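Side-chain contacts in RavA (Legionella pneumophila str. Paris, PDB 6WO6), which is a bacterial effector of undefined molecular activity that probably acts inside host cells during infection: residues A[255-260]-A[281-286]; A[188-193]-A[234-239]; A[145-150]-A[172-177]; A[129-134]-A[160-165]. The protein carries 2 engineered substitutions. One frame throughout, in Å; residues are numbered along the deposited sequence.

Contact 1: residues A[255-260]-A[281-286]; sequences FALRRD and VDLCLE
Leu257 and Leu283 carry this contact, a compact instance of how two helices can be joined by branched apolar side chains with no hydrogen bond between the two segments. The apolar part comes first. The two leucines lie alongside each other and run in opposite directions, each reaching past the other from its own helix. Leu257 makes the approach with its branched tip: CD2 lies 4.1 Å from Leu283 CG, while CD1 comes within 4.3 Å of Leu283 CD2. With CG anti to the backbone N (chi1 172°), the Leu257 fork is carried outward from its helix and spreads over the turn at Leu283 and Cys284. There its methyls also meet the flank of Cys284, CD2 at 4.3 Å from Cys284 CA and CD1 at 4.5 Å from Cys284 SG.

The same methyl touches backbone as well, Leu257 CD2 lying 3.7 Å from Leu283 O, a van der Waals contact. Polar bonds surround this patch: Glu286 forms a salt bridge with Lys250, an earlier residue of helix 246-265, so charge also ties the same two helices; Asp260 bonds to Asn264 within its own helix.

The short helix 281-286 runs antiparallel to the local part of helix 246-265. Phe287 adds to the packing on Leu257, Cys284 also rests on Ile324 of helix 311-327 and Phe291 of helix 290-294, and helix 230-240 packs against Phe255 and Arg258.

Contact 2: residues A[188-193]-A[234-239]; sequences QFFSSR and VMKIKG
Phe190 and Lys236 both place CG anti to their own carbonyl carbon (chi1 -58° and -77°), and the lysine then continues fully extended. These torsions send the two side chains past each other in opposite directions, the ring toward helix 230-240 and the ammonium back toward the backbone behind the ring. Lys236 thus serves both as an apolar wall and as a polar reach. Its methylene chain runs along the ring edge, CB lying 3.8 Å from Phe190 CD2 and CD 4.0 Å from that same ring carbon. At the far end Lys236 NZ donates to Phe190 O at 2.8 Å, meeting the carbonyl at a C=O...N angle of 141° and tilted from its plane.

The setting is an all-helical one: the short, weakly bonded helix 188-191 follows helix 162-181 in the chain, and Phe190 inserts from it between the end of that helix, at Leu181, and helix 230-240, where Val233 and Phe240 also touch the ring. The Ile237 side chain crosses that of Phe190 at about a right angle, its CG1 lying 3.6 Å from Phe190 CE2 and equally near CZ. One face of the ring receives Phe189, whose CD2 stands 3.8 Å above the plane, over the centre.

Further partners hold the ammonium of Lys236. Asp232, one turn earlier on the same helix, forms a salt bridge with it and probably offsets its charge, while Phe195 offers a cation-pi contact.

Contact 3: residues A[145-150]-A[172-177]; sequences QDRSRV and AVRRDI
Arg147 and Arg174 meet across this contact with Glu178 shared between them: Arg174 NH1 forms a salt bridge with one carboxylate oxygen, and Arg147 NH2 makes a long, weak ion pair with the other. Although Arg147 NH2 and Arg174 NH2 stand 4.3 Å apart, the shared carboxylate probably offsets the two positive charges. Arg174 has a second anchor, its NH2 donating to the backbone oxygen of Ala139, so two outside partners fix the rotation of this guanidinium.

Arg147 supplies the reach. Its chain is extended as far as CD and then bends at chi3 (-65°), which lays the planar end against the neighbouring helix. One face of the group lies over the Arg174 chain, with CG 4.0 Å from Arg147 NH2, and the two guanidinium planes are 37° apart.

Helices 147-157 and 162-181 follow each other in the chain and run roughly antiparallel here, forming an alpha-helical hairpin; Arg147, in the first turn of one, bridges to a turn past the middle of the other. Phe171, a turn before Arg174 and Arg175, supports its side chain.

Beside Arg174, the contact continues onto Arg175. Arg147 NH1 lies 3.5 Å from Arg175 CA and 3.6 Å from Arg175 CB, touching carbon rather than charge. Arg175's own guanidinium is turned elsewhere, with NE 3.5 Å from Asp176 OD1 in a salt bridge with its neighbour in sequence.

Contact 4: residues A[129-134]-A[160-165]; sequences NNEVAI and QSLFAA
Ile134 and Glu131 pack on Phe163 as one helix start meets another. In the first shell, Ile134 crosses the aromatic side chain at about a right angle and sets its CG2 methyl 3.5 Å from Phe163 CE1 and 3.6 Å from Phe163 CZ. The near side of the ring lies against backbone, Phe163 CD1 being 4.1 Å from Glu131 CA. Glu131 itself presents carbon to Phe163, with CG 4.0 Å from Phe163 CA. Its carboxylate goes on to Leu162, whose CD2 methyl lies 3.5 Å from Glu131 OE2 and whose side chain runs across it at about a right angle.

Torsions account for this division. The Glu131 chain bends at chi2 (89°), folding the carboxylate back near the start of its own helix, where the helix dipole would probably stabilise its negative charge. Phe163 has CG anti to the backbone N (chi1 175°), which swings the ring over to helix 131-141.

Further out, Ser161 sits at the N-cap of helix 162-181, its OG accepting a weak bond from Ala164 N at 3.4 Å; the hydroxyl is also hydrogen-bonded to Phe158 O. Leu127 touches both Ile134 and Phe163, and Ile154 of the intervening helix 147-157 also touches Phe163. The aromatic side chain thus packs where helices 120-127, 131-141 and 147-157 converge on the start of helix 162-181, a ring buried at a helix junction of an all-alpha fold.

Overall arrangement
Taken together, the four contacts illustrate how chemistry follows burial in an elongated all-helical chain. Contacts 1 and 2 are buried: the first rests on leucine packing, with no hydrogen bond across its segments, whereas the second adds a lysine bond to its aromatic core. Contact 4 is partly buried and mixes carboxylate with hydrocarbon; contact 3, at the surface, is built from arginines. Contacts 3 and 4 share helix 162-181, their segments interleave in sequence, and their centres are about 16 Å apart. Contact 2 joins the series by packing Phe189 on Asp176 and Ile177 of contact 3, and reaches contact 1 through Val234 against Phe255. Contacts 1 and 4 are the most widely separated, centres about 43 Å apart.

Contact 1: residues A[255-260]-A[281-286]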
loop_
_atom_site.group_PDB
_atom_site.type_symbol
_atom_site.label_atom_id
_atom_site.label_comp_id
_atom_site.label_asym_id
_atom_site.label_seq_id
_atom_site.Cartn_x
_atom_site.Cartn_y
_atom_site.Cartn_z
ATOM N N PHE A 255 25.164 3.429 7.725
ATOM C CA PHE A 255 25.931 2.328 8.302
ATOM C C PHE A 255 27.428 2.538 8.097
ATOM O O PHE A 255 28.228 2.331 9.021
ATOM C CB PHE A 255 25.492 0.998 7.691
ATOM C CG PHE A 255 24.173 0.494 8.203
ATOM C CD1 PHE A 255 23.785 0.723 9.515
ATOM C CD2 PHE A 255 23.318 -0.214 7.371
ATOM C CE1 PHE A 255 22.566 0.252 9.986
ATOM C CE2 PHE A 255 22.101 -0.685 7.839
ATOM C CZ PHE A 255 21.726 -0.450 9.146
ATOM N N ALA A 256 27.823 2.952 6.888
ATOM C CA ALA A 256 29.236 3.200 6.611
ATOM C C ALA A 256 29.792 4.302 7.504
ATOM O O ALA A 256 30.922 4.201 7.996
ATOM C CB ALA A 256 29.431 3.561 5.138
ATOM N N LEU A 257 29.013 5.365 7.722
ATOM C CA LEU A 257 29.473 6.462 8.568
ATOM C C LEU A 257 29.644 6.014 10.011
ATOM O O LEU A 257 30.601 6.418 10.684
ATOM C CB LEU A 257 28.501 7.639 8.493
ATOM C CG LEU A 257 28.785 8.772 9.484
ATOM C CD1 LEU A 257 30.147 9.393 9.221
ATOM C CD2 LEU A 257 27.690 9.824 9.438
ATOM N N ARG A 258 28.717 5.192 10.515
ATOM C CA ARG A 258 28.888 4.655 11.863
ATOM C C ARG A 258 30.143 3.793 11.954
ATOM O O ARG A 258 30.888 3.870 12.941
ATOM C CB ARG A 258 27.657 3.855 12.282
ATOM C CG ARG A 258 27.932 2.877 13.411
ATOM C CD ARG A 258 26.782 2.806 14.392
ATOM N NE ARG A 258 26.983 1.748 15.376
ATOM C CZ ARG A 258 26.171 1.515 16.401
ATOM N NH1 ARG A 258 25.100 2.274 16.587
ATOM N NH2 ARG A 258 26.433 0.526 17.242
ATOM N N ARG A 259 30.398 2.970 10.932
ATOM C CA ARG A 259 31.628 2.182 10.924
ATOM C C ARG A 259 32.856 3.086 10.945
ATOM O O ARG A 259 33.830 2.813 11.657
ATOM C CB ARG A 259 31.664 1.263 9.701
ATOM C CG ARG A 259 32.411 -0.042 9.937
ATOM C CD ARG A 259 32.974 -0.626 8.649
ATOM N NE ARG A 259 34.433 -0.544 8.625
ATOM C CZ ARG A 259 35.212 -1.191 7.761
ATOM N NH1 ARG A 259 34.676 -1.981 6.839
ATOM N NH2 ARG A 259 36.531 -1.049 7.824
ATOM N N ASP A 260 32.823 4.170 10.166
ATOM C CA ASP A 260 33.931 5.119 10.137
ATOM C C ASP A 260 34.155 5.744 11.507
ATOM O O ASP A 260 35.296 5.843 11.978
ATOM C CB ASP A 260 33.650 6.198 9.088
ATOM C CG ASP A 260 34.893 6.959 8.674
ATOM O OD1 ASP A 260 36.004 6.596 9.120
ATOM O OD2 ASP A 260 34.754 7.925 7.894
ATOM N N VAL A 281 31.505 17.007 5.906
ATOM C CA VAL A 281 30.681 17.702 6.890
ATOM C C VAL A 281 29.205 17.500 6.575
ATOM O O VAL A 281 28.379 17.336 7.480
ATOM C CB VAL A 281 31.053 19.194 6.947
ATOM C CG1 VAL A 281 30.206 19.917 7.980
ATOM C CG2 VAL A 281 32.530 19.360 7.260
ATOM N N ASP A 282 28.854 17.497 5.284
ATOM C CA ASP A 282 27.472 17.248 4.884
ATOM C C ASP A 282 26.990 15.888 5.377
ATOM O O ASP A 282 25.861 15.760 5.864
ATOM C CB ASP A 282 27.347 17.339 3.363
ATOM C CG ASP A 282 27.776 18.687 2.821
ATOM O OD1 ASP A 282 27.465 19.713 3.458
ATOM O OD2 ASP A 282 28.428 18.721 1.755
ATOM N N LEU A 283 27.835 14.861 5.260
ATOM C CA LEU A 283 27.447 13.524 5.698
ATOM C C LEU A 283 27.293 13.459 7.214
ATOM O O LEU A 283 26.339 12.857 7.720
ATOM C CB LEU A 283 28.473 12.500 5.212
ATOM C CG LEU A 283 28.210 11.042 5.594
ATOM C CD1 LEU A 283 26.843 10.607 5.101
ATOM C CD2 LEU A 283 29.290 10.136 5.036
ATOM N N CYS A 284 28.217 14.074 7.957
ATOM C CA CYS A 284 28.101 14.092 9.412
ATOM C C CYS A 284 26.839 14.823 9.856
ATOM O O CYS A 284 26.168 14.397 10.803
ATOM C CB CYS A 284 29.339 14.736 10.034
ATOM S SG CYS A 284 30.873 13.792 9.840
ATOM N N LEU A 285 26.499 15.925 9.182
ATOM C CA LEU A 285 25.285 16.657 9.529
ATOM C C LEU A 285 24.036 15.851 9.191
ATOM O O LEU A 285 23.068 15.843 9.962
ATOM C CB LEU A 285 25.257 18.004 8.809
ATOM C CG LEU A 285 26.288 19.066 9.192
ATOM C CD1 LEU A 285 26.128 20.296 8.311
ATOM C CD2 LEU A 285 26.166 19.435 10.659
ATOM N N GLU A 286 24.042 15.168 8.042
ATOM C CA GLU A 286 22.875 14.399 7.624
ATOM C C GLU A 286 22.523 13.319 8.636
ATOM O O GLU A 286 21.350 12.957 8.777
ATOM C CB GLU A 286 23.125 13.779 6.248
ATOM C CG GLU A 286 21.896 13.165 5.591
ATOM C CD GLU A 286 22.198 12.583 4.219
ATOM O OE1 GLU A 286 23.385 12.329 3.924
ATOM O OE2 GLU A 286 21.248 12.380 3.434
#

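Contact 2: residues A[188-193]-A[234-239]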
loop_
_atom_site.group_PDB
_atom_site.type_symbol
_atom_site.label_atom_id
_atom_site.label_comp_id
_atom_site.label_asym_id
_atom_site.label_seq_id
_atom_site.Cartn_x
_atom_site.Cartn_y
_atom_site.Cartn_z
ATOM N N GLN A 188 12.897 -2.493 14.120
ATOM C CA GLN A 188 11.870 -3.462 14.483
ATOM C C GLN A 188 10.906 -3.721 13.333
ATOM O O GLN A 188 10.277 -4.782 13.284
ATOM C CB GLN A 188 11.119 -2.985 15.724
ATOM C CG GLN A 188 11.991 -2.935 16.975
ATOM C CD GLN A 188 11.297 -2.276 18.147
ATOM O OE1 GLN A 188 10.293 -1.579 17.979
ATOM N NE2 GLN A 188 11.827 -2.491 19.346
ATOM N N PHE A 189 10.776 -2.770 12.404
ATOM C CA PHE A 189 10.002 -3.023 11.192
ATOM C C PHE A 189 10.530 -4.247 10.458
ATOM O O PHE A 189 9.756 -5.035 9.902
ATOM C CB PHE A 189 10.042 -1.794 10.277
ATOM C CG PHE A 189 9.270 -1.963 8.998
ATOM C CD1 PHE A 189 7.917 -1.663 8.948
ATOM C CD2 PHE A 189 9.892 -2.424 7.846
ATOM C CE1 PHE A 189 7.199 -1.819 7.776
ATOM C CE2 PHE A 189 9.176 -2.586 6.671
ATOM C CZ PHE A 189 7.829 -2.281 6.638
ATOM N N PHE A 190 11.849 -4.427 10.458
ATOM C CA PHE A 190 12.484 -5.533 9.755
ATOM C C PHE A 190 12.670 -6.762 10.631
ATOM O O PHE A 190 12.617 -7.889 10.122
ATOM C CB PHE A 190 13.842 -5.086 9.205
ATOM C CG PHE A 190 13.758 -3.911 8.273
ATOM C CD1 PHE A 190 13.720 -2.617 8.767
ATOM C CD2 PHE A 190 13.714 -4.100 6.903
ATOM C CE1 PHE A 190 13.638 -1.531 7.907
ATOM C CE2 PHE A 190 13.635 -3.020 6.041
ATOM C CZ PHE A 190 13.597 -1.734 6.544
ATOM N N SER A 191 12.888 -6.580 11.931
ATOM C CA SER A 191 13.102 -7.707 12.828
ATOM C C SER A 191 11.807 -8.292 13.379
ATOM O O SER A 191 11.865 -9.217 14.195
ATOM C CB SER A 191 14.013 -7.296 13.991
ATOM O OG SER A 191 13.439 -6.243 14.746
ATOM N N SER A 192 10.651 -7.785 12.959
ATOM C CA SER A 192 9.383 -8.290 13.465
ATOM C C SER A 192 9.129 -9.711 12.974
ATOM O O SER A 192 9.503 -10.087 11.861
ATOM C CB SER A 192 8.231 -7.378 13.036
ATOM O OG SER A 192 6.973 -7.909 13.422
ATOM N N ARG A 193 8.486 -10.508 13.830
ATOM C CA ARG A 193 8.108 -11.859 13.432
ATOM C C ARG A 193 7.083 -11.841 12.306
ATOM O O ARG A 193 7.025 -12.782 11.506
ATOM C CB ARG A 193 7.566 -12.629 14.636
ATOM N N VAL A 234 19.459 -4.362 5.149
ATOM C CA VAL A 234 19.845 -3.880 3.825
ATOM C C VAL A 234 19.292 -4.794 2.734
ATOM O O VAL A 234 18.792 -4.320 1.704
ATOM C CB VAL A 234 21.375 -3.741 3.735
ATOM C CG1 VAL A 234 21.798 -3.347 2.333
ATOM C CG2 VAL A 234 21.863 -2.710 4.736
ATOM N N MET A 235 19.369 -6.113 2.940
ATOM C CA MET A 235 18.852 -7.044 1.942
ATOM C C MET A 235 17.349 -6.888 1.777
ATOM O O MET A 235 16.837 -6.933 0.655
ATOM C CB MET A 235 19.201 -8.485 2.319
ATOM C CG MET A 235 20.687 -8.790 2.322
ATOM S SD MET A 235 21.491 -8.429 0.747
ATOM C CE MET A 235 21.298 -9.991 -0.101
ATOM N N LYS A 236 16.624 -6.677 2.878
ATOM C CA LYS A 236 15.178 -6.494 2.769
ATOM C C LYS A 236 14.832 -5.202 2.034
ATOM O O LYS A 236 13.930 -5.188 1.180
ATOM C CB LYS A 236 14.545 -6.526 4.159
ATOM C CG LYS A 236 14.425 -7.942 4.706
ATOM C CD LYS A 236 14.129 -7.980 6.192
ATOM C CE LYS A 236 14.053 -9.419 6.677
ATOM N NZ LYS A 236 13.887 -9.504 8.152
ATOM N N ILE A 237 15.543 -4.111 2.335
ATOM C CA ILE A 237 15.305 -2.857 1.620
ATOM C C ILE A 237 15.557 -3.044 0.129
ATOM O O ILE A 237 14.725 -2.676 -0.709
ATOM C CB ILE A 237 16.168 -1.726 2.203
ATOM C CG1 ILE A 237 15.758 -1.438 3.648
ATOM C CG2 ILE A 237 16.039 -0.472 1.354
ATOM C CD1 ILE A 237 16.734 -0.559 4.393
ATOM N N LYS A 238 16.700 -3.638 -0.228
ATOM C CA LYS A 238 16.957 -3.939 -1.634
ATOM C C LYS A 238 15.944 -4.924 -2.199
ATOM O O LYS A 238 15.796 -5.017 -3.422
ATOM C CB LYS A 238 18.381 -4.473 -1.813
ATOM C CG LYS A 238 19.410 -3.385 -2.091
ATOM C CD LYS A 238 20.509 -3.369 -1.042
ATOM C CE LYS A 238 21.754 -4.111 -1.510
ATOM N NZ LYS A 238 22.463 -3.390 -2.606
ATOM N N GLY A 239 15.244 -5.652 -1.341
ATOM C CA GLY A 239 14.215 -6.563 -1.786
ATOM C C GLY A 239 12.930 -5.878 -2.205
ATOM O O GLY A 239 12.349 -6.237 -3.233
#

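Contact 3: residues A[145-150]-A[172-177]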
loop_
_atom_site.group_PDB
_atom_site.type_symbol
_atom_site.label_atom_id
_atom_site.label_comp_id
_atom_site.label_asym_id
_atom_site.label_seq_id
_atom_site.Cartn_x
_atom_site.Cartn_y
_atom_site.Cartn_z
ATOM N N GLN A 145 -8.193 4.302 13.190
ATOM C CA GLN A 145 -9.242 3.889 14.121
ATOM C C GLN A 145 -10.208 2.914 13.462
ATOM O O GLN A 145 -10.568 1.885 14.047
ATOM C CB GLN A 145 -9.995 5.114 14.644
ATOM C CG GLN A 145 -9.107 6.235 15.167
ATOM C CD GLN A 145 -8.685 7.204 14.079
ATOM O OE1 GLN A 145 -7.503 7.303 13.743
ATOM N NE2 GLN A 145 -9.650 7.927 13.522
ATOM N N ASP A 146 -10.631 3.217 12.239
ATOM C CA ASP A 146 -11.558 2.370 11.503
ATOM C C ASP A 146 -10.880 1.171 10.853
ATOM O O ASP A 146 -11.576 0.323 10.283
ATOM C CB ASP A 146 -12.268 3.202 10.434
ATOM C CG ASP A 146 -12.876 4.472 10.994
ATOM O OD1 ASP A 146 -13.424 4.427 12.117
ATOM O OD2 ASP A 146 -12.798 5.517 10.315
ATOM N N ARG A 147 -9.552 1.071 10.952
ATOM C CA ARG A 147 -8.806 0.085 10.175
ATOM C C ARG A 147 -9.306 -1.332 10.434
ATOM O O ARG A 147 -9.541 -2.101 9.495
ATOM C CB ARG A 147 -7.315 0.204 10.494
ATOM C CG ARG A 147 -6.398 -0.511 9.524
ATOM C CD ARG A 147 -4.957 -0.076 9.736
ATOM N NE ARG A 147 -4.758 1.333 9.409
ATOM C CZ ARG A 147 -3.691 2.040 9.769
ATOM N NH1 ARG A 147 -2.725 1.472 10.476
ATOM N NH2 ARG A 147 -3.592 3.318 9.426
ATOM N N SER A 148 -9.485 -1.694 11.705
ATOM C CA SER A 148 -9.938 -3.040 12.033
ATOM C C SER A 148 -11.432 -3.229 11.814
ATOM O O SER A 148 -11.887 -4.374 11.707
ATOM C CB SER A 148 -9.580 -3.381 13.481
ATOM O OG SER A 148 -10.164 -2.458 14.381
ATOM N N ARG A 149 -12.208 -2.145 11.740
ATOM C CA ARG A 149 -13.635 -2.306 11.482
ATOM C C ARG A 149 -13.889 -2.583 10.005
ATOM O O ARG A 149 -14.587 -3.546 9.660
ATOM C CB ARG A 149 -14.402 -1.067 11.949
ATOM C CG ARG A 149 -15.901 -1.135 11.694
ATOM C CD ARG A 149 -16.712 -0.683 12.900
ATOM N NE ARG A 149 -17.080 -1.805 13.761
ATOM C CZ ARG A 149 -18.113 -2.612 13.533
ATOM N NH1 ARG A 149 -18.378 -3.608 14.367
ATOM N NH2 ARG A 149 -18.883 -2.426 12.466
ATOM N N VAL A 150 -13.320 -1.745 9.126
ATOM C CA VAL A 150 -13.332 -2.005 7.685
ATOM C C VAL A 150 -13.020 -3.469 7.427
ATOM O O VAL A 150 -13.842 -4.212 6.877
ATOM C CB VAL A 150 -12.328 -1.090 6.955
ATOM C CG1 VAL A 150 -12.179 -1.501 5.497
ATOM C CG2 VAL A 150 -12.746 0.364 7.048
ATOM N N ALA A 172 -1.689 -4.387 7.447
ATOM C CA ALA A 172 -0.530 -4.680 8.286
ATOM C C ALA A 172 0.692 -3.886 7.841
ATOM O O ALA A 172 1.424 -3.334 8.675
ATOM C CB ALA A 172 -0.229 -6.180 8.260
ATOM N N VAL A 173 0.933 -3.825 6.530
ATOM C CA VAL A 173 2.096 -3.094 6.032
ATOM C C VAL A 173 1.981 -1.610 6.369
ATOM O O VAL A 173 2.956 -0.979 6.798
ATOM C CB VAL A 173 2.274 -3.330 4.522
ATOM C CG1 VAL A 173 3.263 -2.332 3.939
ATOM C CG2 VAL A 173 2.755 -4.747 4.273
ATOM N N ARG A 174 0.787 -1.033 6.201
ATOM C CA ARG A 174 0.597 0.375 6.546
ATOM C C ARG A 174 0.828 0.615 8.036
ATOM O O ARG A 174 1.513 1.570 8.430
ATOM C CB ARG A 174 -0.805 0.829 6.140
ATOM C CG ARG A 174 -1.123 2.271 6.503
ATOM C CD ARG A 174 -0.634 3.240 5.440
ATOM N NE ARG A 174 -0.604 4.615 5.929
ATOM C CZ ARG A 174 -1.657 5.429 5.961
ATOM N NH1 ARG A 174 -1.527 6.664 6.425
ATOM N NH2 ARG A 174 -2.838 5.010 5.531
ATOM N N ARG A 175 0.259 -0.251 8.882
ATOM C CA ARG A 175 0.415 -0.102 10.325
ATOM C C ARG A 175 1.881 -0.165 10.736
ATOM O O ARG A 175 2.333 0.616 11.583
ATOM C CB ARG A 175 -0.392 -1.183 11.047
ATOM C CG ARG A 175 -0.197 -1.221 12.552
ATOM C CD ARG A 175 -0.737 -2.517 13.139
ATOM N NE ARG A 175 -0.099 -3.689 12.544
ATOM C CZ ARG A 175 -0.286 -4.938 12.959
ATOM N NH1 ARG A 175 0.338 -5.941 12.355
ATOM N NH2 ARG A 175 -1.093 -5.188 13.983
ATOM N N ASP A 176 2.643 -1.088 10.143
ATOM C CA ASP A 176 4.039 -1.231 10.541
ATOM C C ASP A 176 4.911 -0.116 9.977
ATOM O O ASP A 176 5.904 0.265 10.608
ATOM C CB ASP A 176 4.573 -2.600 10.126
ATOM C CG ASP A 176 4.144 -3.700 11.078
ATOM O OD1 ASP A 176 3.389 -3.401 12.030
ATOM O OD2 ASP A 176 4.564 -4.858 10.880
ATOM N N ILE A 177 4.518 0.453 8.853
ATOM C CA ILE A 177 5.322 1.560 8.282
ATOM C C ILE A 177 5.125 2.799 9.142
ATOM O O ILE A 177 6.007 3.625 9.160
ATOM C CB ILE A 177 4.902 1.849 6.839
ATOM C CG1 ILE A 177 5.367 0.753 5.892
ATOM C CG2 ILE A 177 5.430 3.193 6.411
ATOM C CD1 ILE A 177 5.161 1.098 4.466
#

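Contact 4: residues A[129-134]-A[160-165]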
loop_
_atom_site.group_PDB
_atom_site.type_symbol
_atom_site.label_atom_id
_atom_site.label_comp_id
_atom_site.label_asym_id
_atom_site.label_seq_id
_atom_site.Cartn_x
_atom_site.Cartn_y
_atom_site.Cartn_z
ATOM N N ASN A 129 -8.371 -10.173 -10.041
ATOM C CA ASN A 129 -7.309 -9.343 -10.606
ATOM C C ASN A 129 -7.396 -7.885 -10.169
ATOM O O ASN A 129 -6.695 -7.035 -10.733
ATOM C CB ASN A 129 -7.266 -9.417 -12.138
ATOM C CG ASN A 129 -6.818 -10.774 -12.639
ATOM O OD1 ASN A 129 -6.157 -11.524 -11.922
ATOM N ND2 ASN A 129 -7.174 -11.097 -13.878
ATOM N N ASN A 130 -8.226 -7.571 -9.172
ATOM C CA ASN A 130 -8.291 -6.228 -8.611
ATOM C C ASN A 130 -8.135 -6.226 -7.095
ATOM O O ASN A 130 -8.337 -5.181 -6.467
ATOM C CB ASN A 130 -9.606 -5.542 -8.996
ATOM C CG ASN A 130 -9.713 -5.274 -10.484
ATOM O OD1 ASN A 130 -8.730 -4.923 -11.136
ATOM N ND2 ASN A 130 -10.911 -5.440 -11.028
ATOM N N GLU A 131 -7.775 -7.362 -6.492
ATOM C CA GLU A 131 -7.668 -7.430 -5.037
ATOM C C GLU A 131 -6.520 -6.570 -4.522
ATOM O O GLU A 131 -6.677 -5.841 -3.536
ATOM C CB GLU A 131 -7.490 -8.881 -4.587
ATOM C CG GLU A 131 -8.503 -9.866 -5.164
ATOM C CD GLU A 131 -8.064 -10.462 -6.493
ATOM O OE1 GLU A 131 -7.267 -9.821 -7.209
ATOM O OE2 GLU A 131 -8.512 -11.580 -6.820
ATOM N N VAL A 132 -5.356 -6.643 -5.174
ATOM C CA VAL A 132 -4.204 -5.865 -4.725
ATOM C C VAL A 132 -4.488 -4.370 -4.830
ATOM O O VAL A 132 -4.188 -3.603 -3.909
ATOM C CB VAL A 132 -2.948 -6.264 -5.522
ATOM C CG1 VAL A 132 -1.781 -5.369 -5.163
ATOM C CG2 VAL A 132 -2.600 -7.721 -5.261
ATOM N N ALA A 133 -5.080 -3.936 -5.945
ATOM C CA ALA A 133 -5.338 -2.513 -6.135
ATOM C C ALA A 133 -6.310 -1.981 -5.088
ATOM O O ALA A 133 -6.077 -0.918 -4.495
ATOM C CB ALA A 133 -5.873 -2.257 -7.545
ATOM N N ILE A 134 -7.401 -2.712 -4.842
ATOM C CA ILE A 134 -8.401 -2.250 -3.884
ATOM C C ILE A 134 -7.840 -2.284 -2.468
ATOM O O ILE A 134 -8.102 -1.383 -1.662
ATOM C CB ILE A 134 -9.691 -3.083 -4.003
ATOM C CG1 ILE A 134 -10.311 -2.928 -5.394
ATOM C CG2 ILE A 134 -10.694 -2.661 -2.943
ATOM C CD1 ILE A 134 -11.549 -3.774 -5.609
ATOM N N GLN A 160 -13.046 -15.952 3.761
ATOM C CA GLN A 160 -12.022 -16.852 3.230
ATOM C C GLN A 160 -11.784 -16.598 1.743
ATOM O O GLN A 160 -11.753 -17.521 0.929
ATOM C CB GLN A 160 -12.386 -18.317 3.486
ATOM C CG GLN A 160 -12.625 -18.652 4.951
ATOM C CD GLN A 160 -11.383 -18.479 5.800
ATOM O OE1 GLN A 160 -10.262 -18.513 5.295
ATOM N NE2 GLN A 160 -11.575 -18.294 7.099
ATOM N N SER A 161 -11.613 -15.328 1.394
ATOM C CA SER A 161 -11.370 -14.916 0.022
ATOM C C SER A 161 -9.982 -14.302 -0.115
ATOM O O SER A 161 -9.377 -13.847 0.860
ATOM C CB SER A 161 -12.429 -13.913 -0.443
ATOM O OG SER A 161 -12.477 -12.796 0.426
ATOM N N LEU A 162 -9.484 -14.298 -1.353
ATOM C CA LEU A 162 -8.202 -13.655 -1.632
ATOM C C LEU A 162 -8.255 -12.169 -1.308
ATOM O O LEU A 162 -7.273 -11.591 -0.824
ATOM C CB LEU A 162 -7.822 -13.870 -3.097
ATOM C CG LEU A 162 -6.430 -13.445 -3.567
ATOM C CD1 LEU A 162 -5.358 -14.247 -2.850
ATOM C CD2 LEU A 162 -6.308 -13.618 -5.074
ATOM N N PHE A 163 -9.407 -11.539 -1.545
ATOM C CA PHE A 163 -9.542 -10.102 -1.332
ATOM C C PHE A 163 -9.366 -9.736 0.138
ATOM O O PHE A 163 -8.643 -8.787 0.471
ATOM C CB PHE A 163 -10.904 -9.636 -1.849
ATOM C CG PHE A 163 -11.201 -8.197 -1.564
ATOM C CD1 PHE A 163 -10.293 -7.210 -1.910
ATOM C CD2 PHE A 163 -12.393 -7.830 -0.959
ATOM C CE1 PHE A 163 -10.564 -5.881 -1.649
ATOM C CE2 PHE A 163 -12.674 -6.502 -0.698
ATOM C CZ PHE A 163 -11.760 -5.527 -1.043
ATOM N N ALA A 164 -10.032 -10.472 1.034
ATOM C CA ALA A 164 -9.924 -10.177 2.460
ATOM C C ALA A 164 -8.498 -10.384 2.961
ATOM O O ALA A 164 -7.993 -9.599 3.777
ATOM C CB ALA A 164 -10.909 -11.042 3.246
ATOM N N ALA A 165 -7.829 -11.431 2.472
ATOM C CA ALA A 165 -6.441 -11.667 2.847
ATOM C C ALA A 165 -5.546 -10.520 2.392
ATOM O O ALA A 165 -4.691 -10.050 3.157
ATOM C CB ALA A 165 -5.959 -12.994 2.258
#